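Local coordinates for putative nucleoprotein (Infectious salmon anemia virus, PDB 4EWC) that encapsidates the negative-strand viral RNA, shielding it from nucleases and forming the ribonucleoprotein that serves as template for transcription and replication, at residues F336-I339 with Q340-V343; F454-A457 with D458-E461. All coordinates share one frame; numbering follows the deposited sequence.

Contact 1: F336-I339 with Q340-V343; sequences FSII and QKKV
Ile339 and Val343, one helical turn apart, meet on the buried side of this helix, their CG2 methyls 4.3 Å from each other. Val343 N also donates to Ile339 O at 2.8 Å. Phe336, nearly one turn before Ile339, is buried as well. Gln340 sends an extended chain past its ring, with Gln340 OE1 4.1 Å from Phe336 CE1. Ring and amide planes are 69° apart, and NE2 of Gln340 is held elsewhere, by the carbonyl of Thr356. All of this belongs to helix 334-346 of the nucleoprotein's helical bundle, where Phe336 and Ile339 pack against Met321 of helix 315-326 and Val343 touches Asp317. The other side is looser and lysine-rich. Ser337 and Lys341 are exposed, joined by the backbone bond from Lys341 N to Ser337 O, and the hydroxyl of Ser337 bonds back to the carbonyl of Ser333. Lys341 bends at chi3 and chi4, which turns its NZ back to Ile338 O for a weak 3.2 Å hydrogen bond. That carbonyl also accepts from Lys342 N, so two donors share it. Lys342 instead runs straight beside Ile338, with Lys342 CE 4.0 Å from Ile338 CG2, and its NZ reaches the carbonyl of Ala118.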
loop_
_atom_site.group_PDB
_atom_site.type_symbol
_atom_site.label_atom_id
_atom_site.label_comp_id
_atom_site.label_asym_id
_atom_site.label_seq_id
_atom_site.Cartn_x
_atom_site.Cartn_y
_atom_site.Cartn_z
ATOM N N PHE A 336 5.479 2.183 41.389
ATOM C CA PHE A 336 4.887 3.159 40.472
ATOM C C PHE A 336 5.911 4.209 40.016
ATOM O O PHE A 336 5.990 4.531 38.837
ATOM C CB PHE A 336 3.690 3.832 41.138
ATOM C CG PHE A 336 2.835 4.628 40.201
ATOM C CD1 PHE A 336 3.135 5.949 39.922
ATOM C CD2 PHE A 336 1.708 4.068 39.623
ATOM C CE1 PHE A 336 2.338 6.699 39.069
ATOM C CE2 PHE A 336 0.905 4.812 38.761
ATOM C CZ PHE A 336 1.219 6.132 38.485
ATOM N N SER A 337 6.705 4.726 40.948
ATOM C CA SER A 337 7.750 5.693 40.617
ATOM C C SER A 337 8.880 5.085 39.770
ATOM O O SER A 337 9.525 5.778 38.982
ATOM C CB SER A 337 8.340 6.302 41.891
ATOM O OG SER A 337 7.336 6.930 42.657
ATOM N N ILE A 338 9.123 3.794 39.950
ATOM C CA ILE A 338 10.190 3.127 39.229
ATOM C C ILE A 338 9.788 2.902 37.788
ATOM O O ILE A 338 10.598 3.067 36.870
ATOM C CB ILE A 338 10.491 1.766 39.836
ATOM C CG1 ILE A 338 10.940 1.937 41.283
ATOM C CG2 ILE A 338 11.540 1.033 39.004
ATOM C CD1 ILE A 338 11.131 0.630 42.002
ATOM N N ILE A 339 8.532 2.516 37.605
ATOM C CA ILE A 339 8.020 2.237 36.293
ATOM C C ILE A 339 7.842 3.551 35.575
ATOM O O ILE A 339 8.131 3.662 34.377
ATOM C CB ILE A 339 6.681 1.492 36.344
ATOM C CG1 ILE A 339 6.787 0.226 37.195
ATOM C CG2 ILE A 339 6.221 1.126 34.941
ATOM C CD1 ILE A 339 5.566 -0.689 37.072
ATOM N N GLN A 340 7.390 4.555 36.316
ATOM C CA GLN A 340 7.162 5.879 35.750
ATOM C C GLN A 340 8.445 6.455 35.178
ATOM O O GLN A 340 8.450 7.049 34.097
ATOM C CB GLN A 340 6.645 6.825 36.816
ATOM C CG GLN A 340 5.910 7.998 36.213
ATOM C CD GLN A 340 5.339 8.931 37.250
ATOM O OE1 GLN A 340 5.716 8.886 38.421
ATOM N NE2 GLN A 340 4.418 9.787 36.822
ATOM N N LYS A 341 9.527 6.279 35.928
ATOM C CA LYS A 341 10.833 6.758 35.541
ATOM C C LYS A 341 11.293 6.041 34.275
ATOM O O LYS A 341 11.869 6.645 33.380
ATOM C CB LYS A 341 11.822 6.525 36.692
ATOM C CG LYS A 341 13.312 6.593 36.307
ATOM C CD LYS A 341 14.189 5.854 37.315
ATOM C CE LYS A 341 13.687 4.416 37.575
ATOM N NZ LYS A 341 13.758 3.520 36.391
ATOM N N LYS A 342 11.025 4.746 34.198
ATOM C CA LYS A 342 11.379 3.986 33.010
ATOM C C LYS A 342 10.600 4.478 31.806
ATOM O O LYS A 342 11.188 4.703 30.738
ATOM C CB LYS A 342 11.148 2.496 33.219
ATOM C CG LYS A 342 12.169 1.869 34.115
ATOM C CD LYS A 342 11.817 0.436 34.398
ATOM C CE LYS A 342 12.781 -0.173 35.392
ATOM N NZ LYS A 342 12.428 -1.595 35.648
ATOM N N VAL A 343 9.289 4.659 31.980
ATOM C CA VAL A 343 8.481 5.179 30.895
ATOM C C VAL A 343 8.932 6.571 30.471
ATOM O O VAL A 343 9.019 6.846 29.272
ATOM C CB VAL A 343 6.988 5.185 31.219
ATOM C CG1 VAL A 343 6.180 5.673 30.016
ATOM C CG2 VAL A 343 6.536 3.801 31.600
#

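Contact 2: F454-A457 with D458-E461; sequences FCSA and DIIE
Ser456 caps helix 457-463: its OG accepts from Ile459 N at 3.3 Å, a weak bond though fairly straight at the hydrogen (163°). OG stands anti to the backbone N (chi1 159°), which swings it over the first turn to take up an amide that has no earlier carbonyl of the helix to bond. Two backbone bonds run on from the cap, Ile460 N to Ser456 O at 3.0 Å and Glu461 N to Ala457 O at 2.8 Å. This is a serine N-cap, at the point where the loop after helix 438-449 turns into helix 457-463 of the C-terminal region. Apolar contacts fill in around it. Cys455 SG lies 3.6 Å from Ile459 CB, close to the CG2 branch too, while Ile459 CG1 rests 3.6 Å from Ser456 CB. Ile460 CD1 reaches back to Cys455 CB at 4.3 Å, and the same side chain packs on Ala446 and Val447 of helix 438-449. Asp458, also buried, is held from outside the segments: OD2 bonds to Ser584 OG and OD1 forms a salt bridge with Arg469. Across the dimer, Cys455 packs on Asp520 and Ile459 on Ser521 of the second subunit.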
loop_
_atom_site.group_PDB
_atom_site.type_symbol
_atom_site.label_atom_id
_atom_site.label_comp_id
_atom_site.label_asym_id
_atom_site.label_seq_id
_atom_site.Cartn_x
_atom_site.Cartn_y
_atom_site.Cartn_z
ATOM N N PHE A 454 4.294 -5.225 13.949
ATOM C CA PHE A 454 3.528 -3.998 13.800
ATOM C C PHE A 454 4.115 -3.052 12.787
ATOM O O PHE A 454 3.771 -1.867 12.754
ATOM C CB PHE A 454 3.335 -3.332 15.167
ATOM C CG PHE A 454 2.766 -4.265 16.182
ATOM C CD1 PHE A 454 1.509 -4.820 15.986
ATOM C CD2 PHE A 454 3.500 -4.658 17.283
ATOM C CE1 PHE A 454 0.989 -5.706 16.883
ATOM C CE2 PHE A 454 2.969 -5.563 18.190
ATOM C CZ PHE A 454 1.711 -6.081 17.986
ATOM N N CYS A 455 4.995 -3.597 11.947
ATOM C CA CYS A 455 5.696 -2.806 10.937
ATOM C C CYS A 455 4.755 -2.503 9.795
ATOM O O CYS A 455 3.827 -3.250 9.543
ATOM C CB CYS A 455 6.898 -3.561 10.395
ATOM S SG CYS A 455 7.814 -2.689 9.095
ATOM N N SER A 456 5.003 -1.401 9.110
ATOM C CA SER A 456 4.284 -1.069 7.895
ATOM C C SER A 456 4.231 -2.256 6.930
ATOM O O SER A 456 5.239 -2.953 6.724
ATOM C CB SER A 456 4.961 0.126 7.204
ATOM O OG SER A 456 4.620 0.189 5.829
ATOM N N ALA A 457 3.055 -2.493 6.356
ATOM C CA ALA A 457 2.889 -3.550 5.363
ATOM C C ALA A 457 3.698 -3.269 4.099
ATOM O O ALA A 457 4.274 -4.190 3.522
ATOM C CB ALA A 457 1.416 -3.742 5.016
ATOM N N ASP A 458 3.726 -2.008 3.672
ATOM C CA ASP A 458 4.528 -1.617 2.520
ATOM C C ASP A 458 5.973 -2.043 2.722
ATOM O O ASP A 458 6.608 -2.578 1.812
ATOM C CB ASP A 458 4.490 -0.119 2.306
ATOM C CG ASP A 458 3.107 0.390 1.968
ATOM O OD1 ASP A 458 2.692 0.182 0.806
ATOM O OD2 ASP A 458 2.451 1.015 2.852
ATOM N N ILE A 459 6.483 -1.801 3.927
ATOM C CA ILE A 459 7.847 -2.147 4.257
ATOM C C ILE A 459 8.058 -3.649 4.179
ATOM O O ILE A 459 8.979 -4.116 3.486
ATOM C CB ILE A 459 8.282 -1.629 5.642
ATOM C CG1 ILE A 459 8.195 -0.114 5.699
ATOM C CG2 ILE A 459 9.725 -2.075 5.965
ATOM C CD1 ILE A 459 8.641 0.468 7.038
ATOM N N ILE A 460 7.218 -4.390 4.907
ATOM C CA ILE A 460 7.179 -5.855 4.842
ATOM C C ILE A 460 7.213 -6.344 3.400
ATOM O O ILE A 460 8.031 -7.185 3.042
ATOM C CB ILE A 460 5.887 -6.429 5.458
ATOM C CG1 ILE A 460 5.845 -6.179 6.969
ATOM C CG2 ILE A 460 5.784 -7.894 5.155
ATOM C CD1 ILE A 460 6.882 -6.950 7.730
ATOM N N GLU A 461 6.323 -5.812 2.571
ATOM C CA GLU A 461 6.254 -6.265 1.189
ATOM C C GLU A 461 7.561 -6.006 0.441
ATOM O O GLU A 461 8.052 -6.867 -0.285
ATOM C CB GLU A 461 5.091 -5.633 0.443
ATOM C CG GLU A 461 4.890 -6.204 -0.934
ATOM C CD GLU A 461 3.908 -7.357 -0.917
ATOM O OE1 GLU A 461 2.903 -7.254 -0.163
ATOM O OE2 GLU A 461 4.139 -8.357 -1.651
#

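Overall arrangement
Contact 1 precedes contact 2 in the sequence. Their centres are about 31 Å apart and their nearest atoms about 17 Å, and they share no helix. Residues 336-343 sit within helix 334-346 of the helical-bundle part of the protein, whereas 454-461 run from a loop into helix 457-463 of the C-terminal region. The centre of contact 1 is about 23 Å from that of the chain, and this contact is only partly buried, with no other chain of the assembly touching it. The centre of contact 2 is about 14 Å from that of the chain; it is buried and meets the second subunit. One thus belongs to packing within a subunit, the other also to the interface between subunits.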